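Local coordinates for protein elongation factor 1-beta (Pyrococcus horikoshii, PDB 2YY3) that probably promotes the exchange of GDP for GTP on elongation factor 1-alpha, regenerating the GTP-bound form that delivers aminoacyl-tRNA, at residues G8-M13 against F55-R60; K30-K35 against E72-V77. All coordinates share one frame; numbering follows the deposited sequence.

Contact 1: residues G8-M13 against F55-R60; sequences GVIRVM and FYVLGR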
# COMPACT_ATOMS: atom_id res chain seq x y z
N GLY A 8 -1.07 8.52 -2.15
CA GLY A 8 -0.36 7.68 -3.10
C GLY A 8 -1.00 6.30 -3.04
O GLY A 8 -1.14 5.73 -1.96
N VAL A 9 -1.43 5.77 -4.18
CA VAL A 9 -2.06 4.46 -4.15
C VAL A 9 -1.07 3.39 -4.57
O VAL A 9 -0.55 3.40 -5.68
CB VAL A 9 -3.40 4.45 -5.00
CG1 VAL A 9 -3.50 5.71 -5.84
CG2 VAL A 9 -3.50 3.20 -5.85
N ILE A 10 -0.77 2.49 -3.64
CA ILE A 10 0.19 1.43 -3.89
C ILE A 10 -0.53 0.11 -4.14
O ILE A 10 -1.40 -0.31 -3.37
CB ILE A 10 1.16 1.24 -2.69
CG1 ILE A 10 1.92 2.54 -2.41
CG2 ILE A 10 2.17 0.17 -3.01
CD1 ILE A 10 1.28 3.39 -1.35
N ARG A 11 -0.16 -0.56 -5.22
CA ARG A 11 -0.76 -1.82 -5.56
C ARG A 11 0.16 -2.94 -5.15
O ARG A 11 1.31 -2.97 -5.58
CB ARG A 11 -1.00 -1.91 -7.06
CG ARG A 11 -1.91 -3.06 -7.46
CD ARG A 11 -2.28 -3.00 -8.93
NE ARG A 11 -1.36 -3.78 -9.74
CZ ARG A 11 -1.70 -4.87 -10.43
NH1 ARG A 11 -2.96 -5.30 -10.42
NH2 ARG A 11 -0.78 -5.53 -11.11
N VAL A 12 -0.31 -3.86 -4.32
CA VAL A 12 0.55 -4.97 -3.93
C VAL A 12 -0.03 -6.25 -4.50
O VAL A 12 -1.22 -6.52 -4.38
CB VAL A 12 0.70 -5.09 -2.36
CG1 VAL A 12 0.57 -3.71 -1.70
CG2 VAL A 12 -0.32 -6.07 -1.79
N MSE A 13 0.83 -7.03 -5.15
CA MSE A 13 0.44 -8.31 -5.74
C MSE A 13 0.98 -9.44 -4.88
O MSE A 13 2.19 -9.52 -4.66
CB MSE A 13 1.04 -8.43 -7.15
CG MSE A 13 0.06 -8.13 -8.28
SE MSE A 13 -1.46 -9.36 -8.34
CE MSE A 13 -0.54 -10.92 -9.04
N PHE A 55 -3.66 0.11 -1.64
CA PHE A 55 -3.59 0.95 -0.45
C PHE A 55 -3.54 2.42 -0.82
O PHE A 55 -2.73 2.82 -1.67
CB PHE A 55 -2.34 0.58 0.36
CG PHE A 55 -2.44 -0.75 1.05
CD1 PHE A 55 -2.94 -0.85 2.34
CD2 PHE A 55 -2.12 -1.93 0.36
CE1 PHE A 55 -3.11 -2.10 2.95
CE2 PHE A 55 -2.29 -3.17 0.96
CZ PHE A 55 -2.79 -3.26 2.25
N TYR A 56 -4.41 3.22 -0.21
CA TYR A 56 -4.42 4.65 -0.48
C TYR A 56 -3.73 5.24 0.73
O TYR A 56 -4.36 5.47 1.76
CB TYR A 56 -5.85 5.18 -0.60
CG TYR A 56 -6.58 4.65 -1.81
CD1 TYR A 56 -6.84 3.28 -1.94
CD2 TYR A 56 -6.97 5.49 -2.85
CE1 TYR A 56 -7.46 2.77 -3.06
CE2 TYR A 56 -7.60 4.99 -3.98
CZ TYR A 56 -7.84 3.63 -4.08
OH TYR A 56 -8.46 3.11 -5.20
N VAL A 57 -2.43 5.47 0.59
CA VAL A 57 -1.63 6.00 1.68
C VAL A 57 -1.58 7.53 1.67
O VAL A 57 -1.36 8.14 0.62
CB VAL A 57 -0.20 5.44 1.59
CG1 VAL A 57 0.62 5.89 2.78
CG2 VAL A 57 -0.26 3.91 1.52
N LEU A 58 -1.78 8.12 2.84
CA LEU A 58 -1.79 9.57 3.01
C LEU A 58 -0.42 10.11 3.44
O LEU A 58 0.28 9.49 4.24
CB LEU A 58 -2.84 9.96 4.05
CG LEU A 58 -4.29 9.57 3.74
CD1 LEU A 58 -5.12 9.51 5.01
CD2 LEU A 58 -4.88 10.57 2.75
N GLY A 59 -0.05 11.27 2.90
CA GLY A 59 1.22 11.88 3.23
C GLY A 59 1.25 13.36 2.89
O GLY A 59 0.19 13.97 2.69
N ARG A 60 2.44 13.94 2.81
CA ARG A 60 2.56 15.36 2.49
C ARG A 60 3.61 15.59 1.44
O ARG A 60 4.50 14.77 1.24
CB ARG A 60 2.91 16.18 3.73
CG ARG A 60 1.85 16.17 4.81
CD ARG A 60 2.26 17.02 6.00
NE ARG A 60 2.41 18.43 5.63
CZ ARG A 60 1.42 19.20 5.19
NH1 ARG A 60 0.20 18.71 5.05
NH2 ARG A 60 1.65 20.48 4.89
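Ile10 and Val57 meet on the helix-facing side of the sheet, CD1 of Ile10 lying 3.3 Å from CG2 of Val57. A chi1 of -58° puts CG1 of Ile10 beside the backbone N, and the further turn about the CB-CG1 bond (chi2 94°) brings the delta methyl up to the neighbouring strand. On the same face Val12 CG1 leans obliquely on the Phe55 ring, 3.8 Å from CD2, and the same ring packs edge-to-face with Phe74. Across the sheet, Val9 CB sits over the centre of the Tyr56 ring, in a non-hydrogen-bonded pair. Backbone bonds frame these side chains. Gly8 and Val57 exchange two, Gly8 N to Val57 O at 2.8 Å and Val57 N to Gly8 O at 2.9 Å; Ile10 and Phe55, the next hydrogen-bonded pair, exchange two more. Phe55 O takes both the Ile10 N-H and a CA-H...O contact from Val9 CA, 3.0 Å away. Farther out, Arg11 forms a salt bridge with Glu44. Four backbone bonds thus satisfy the facing peptide groups of Gly8, Ile10, Phe55 and Val57, while the aliphatic and aromatic groups of one face are given over to the hydrophobic core.

Contact 2: residues K30-K35 against E72-V77; sequences KVIPEK and EKFEEV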
# COMPACT_ATOMS: atom_id res chain seq x y z
N LYS A 30 0.36 -2.40 9.34
CA LYS A 30 1.22 -2.00 10.44
C LYS A 30 2.65 -1.74 10.01
O LYS A 30 3.47 -1.28 10.79
CB LYS A 30 1.17 -3.02 11.58
CG LYS A 30 1.45 -4.46 11.23
CD LYS A 30 1.12 -5.33 12.44
CE LYS A 30 1.30 -6.82 12.15
NZ LYS A 30 0.99 -7.66 13.34
N VAL A 31 2.94 -2.02 8.75
CA VAL A 31 4.25 -1.76 8.20
C VAL A 31 4.24 -0.32 7.70
O VAL A 31 5.27 0.25 7.37
CB VAL A 31 4.56 -2.76 7.06
CG1 VAL A 31 5.50 -2.14 6.04
CG2 VAL A 31 5.18 -4.02 7.65
N ILE A 32 3.05 0.28 7.65
CA ILE A 32 2.93 1.67 7.20
C ILE A 32 3.55 2.58 8.25
O ILE A 32 3.06 2.66 9.38
CB ILE A 32 1.45 2.09 6.99
CG1 ILE A 32 0.84 1.33 5.82
CG2 ILE A 32 1.37 3.60 6.73
CD1 ILE A 32 -0.58 1.73 5.51
N PRO A 33 4.63 3.29 7.89
CA PRO A 33 5.32 4.20 8.79
C PRO A 33 4.41 5.17 9.51
O PRO A 33 3.37 5.58 9.01
CB PRO A 33 6.33 4.88 7.88
CG PRO A 33 6.70 3.78 6.95
CD PRO A 33 5.34 3.22 6.59
N GLU A 34 4.85 5.53 10.71
CA GLU A 34 4.19 6.43 11.63
C GLU A 34 3.57 7.72 11.09
O GLU A 34 2.45 8.06 11.44
CB GLU A 34 5.19 6.77 12.75
CG GLU A 34 5.92 5.55 13.39
CD GLU A 34 7.21 5.09 12.66
OE1 GLU A 34 7.15 4.48 11.57
OE2 GLU A 34 8.31 5.34 13.18
N LYS A 35 4.31 8.44 10.26
CA LYS A 35 3.82 9.71 9.74
C LYS A 35 2.84 9.62 8.58
O LYS A 35 2.26 10.63 8.18
CB LYS A 35 5.00 10.59 9.34
CG LYS A 35 6.01 9.91 8.43
CD LYS A 35 7.22 10.82 8.24
CE LYS A 35 8.39 10.06 7.65
NZ LYS A 35 9.56 10.97 7.47
N GLU A 72 8.28 -0.12 -0.63
CA GLU A 72 9.43 -0.99 -0.33
C GLU A 72 9.23 -1.71 1.00
O GLU A 72 9.52 -2.89 1.11
CB GLU A 72 10.73 -0.18 -0.28
CG GLU A 72 11.23 0.28 -1.64
CD GLU A 72 12.44 1.19 -1.53
OE1 GLU A 72 13.46 0.75 -0.97
OE2 GLU A 72 12.37 2.35 -2.02
N LYS A 73 8.76 -0.99 2.00
CA LYS A 73 8.51 -1.63 3.29
C LYS A 73 7.45 -2.72 3.08
O LYS A 73 7.51 -3.77 3.71
CB LYS A 73 8.05 -0.59 4.32
CG LYS A 73 9.15 0.40 4.68
CD LYS A 73 8.94 1.05 6.04
CE LYS A 73 10.17 1.87 6.45
NZ LYS A 73 10.02 2.57 7.77
N PHE A 74 6.51 -2.47 2.17
CA PHE A 74 5.47 -3.44 1.84
C PHE A 74 6.09 -4.69 1.24
O PHE A 74 5.66 -5.80 1.53
CB PHE A 74 4.47 -2.86 0.82
CG PHE A 74 3.39 -2.00 1.43
CD1 PHE A 74 3.43 -1.63 2.77
CD2 PHE A 74 2.34 -1.54 0.64
CE1 PHE A 74 2.44 -0.82 3.31
CE2 PHE A 74 1.35 -0.73 1.18
CZ PHE A 74 1.40 -0.38 2.52
N GLU A 75 7.10 -4.50 0.39
CA GLU A 75 7.75 -5.63 -0.26
C GLU A 75 8.57 -6.52 0.67
O GLU A 75 9.01 -7.60 0.28
CB GLU A 75 8.64 -5.14 -1.41
CG GLU A 75 7.89 -4.46 -2.54
CD GLU A 75 8.66 -4.45 -3.85
OE1 GLU A 75 9.88 -4.13 -3.84
OE2 GLU A 75 8.05 -4.74 -4.90
N GLU A 76 8.79 -6.07 1.90
CA GLU A 76 9.55 -6.87 2.84
C GLU A 76 8.61 -7.87 3.51
O GLU A 76 9.04 -8.89 4.03
CB GLU A 76 10.19 -5.98 3.92
CG GLU A 76 11.18 -4.96 3.40
CD GLU A 76 11.68 -4.04 4.51
OE1 GLU A 76 10.83 -3.46 5.23
OE2 GLU A 76 12.92 -3.89 4.66
N VAL A 77 7.32 -7.56 3.50
CA VAL A 77 6.33 -8.45 4.10
C VAL A 77 6.28 -9.76 3.32
O VAL A 77 6.55 -9.78 2.12
CB VAL A 77 4.95 -7.77 4.14
CG1 VAL A 77 3.89 -8.72 4.70
CG2 VAL A 77 5.04 -6.52 5.00
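Val31 spreads its two methyls over the end of helix 67-76. CG1 reaches Lys73 CB at 3.4 Å and also abuts the rim of the Phe74 ring near CD1, while CG2 meets Val77 CG2 at 3.6 Å, the two valine side chains running antiparallel alongside one another. The split follows from chi1 of 151°, which sets CG1 anti to the backbone N and CG2 beside it. Ile32 adds a second contact in the plane of the Phe74 ring, its CG1 3.7 Å from CE1, so that both residues touch the ring's edge. Beyond them the extended chain of Lys73 crosses Pro33, whose CG lies 3.6 Å from Lys73 CD. The ammonium end stops 5.1 Å from Glu34, measured NZ to OE1; the groups are not in contact, though the opposite charges may attract weakly. An alanine in place of Lys73 would probably leave Pro33 CG without the methylenes packed against it and the Glu34 carboxylate without this nearby positive charge. Farther along the chain, Lys35 is held by Gly64 O and by a cation-pi contact with Tyr65. Val77 packs against Leu24, Lys27 and Leu28 of helix 21-31, and Phe74 touches Leu28 as well as Ile10, Val12 and Ala83 of the sheet, joining both helices to its helix-covered face.

Overall arrangement
From the N terminus the chain runs through strand 6-14, helix 21-31, strands 37-45 and 51-59, helix 67-76 and strand 80-90, a beta-alpha-beta-beta-alpha-beta order that gives the four-stranded antiparallel sheet a ferredoxin-like topology. Contact 1 closes the loop from the first strand, past the first helix and the edge strand 37-45, to strand 51-59. Contact 2 opens within that loop and closes beyond it, at the second helix, so the two cross in sequence. Each strand of contact 1 is followed in the chain by a helix of contact 2. The centres are 11 Å apart, and Phe74 bridges them, with CD2 3.7 Å from Val12 CG1, tying the helical layer to the two central strands.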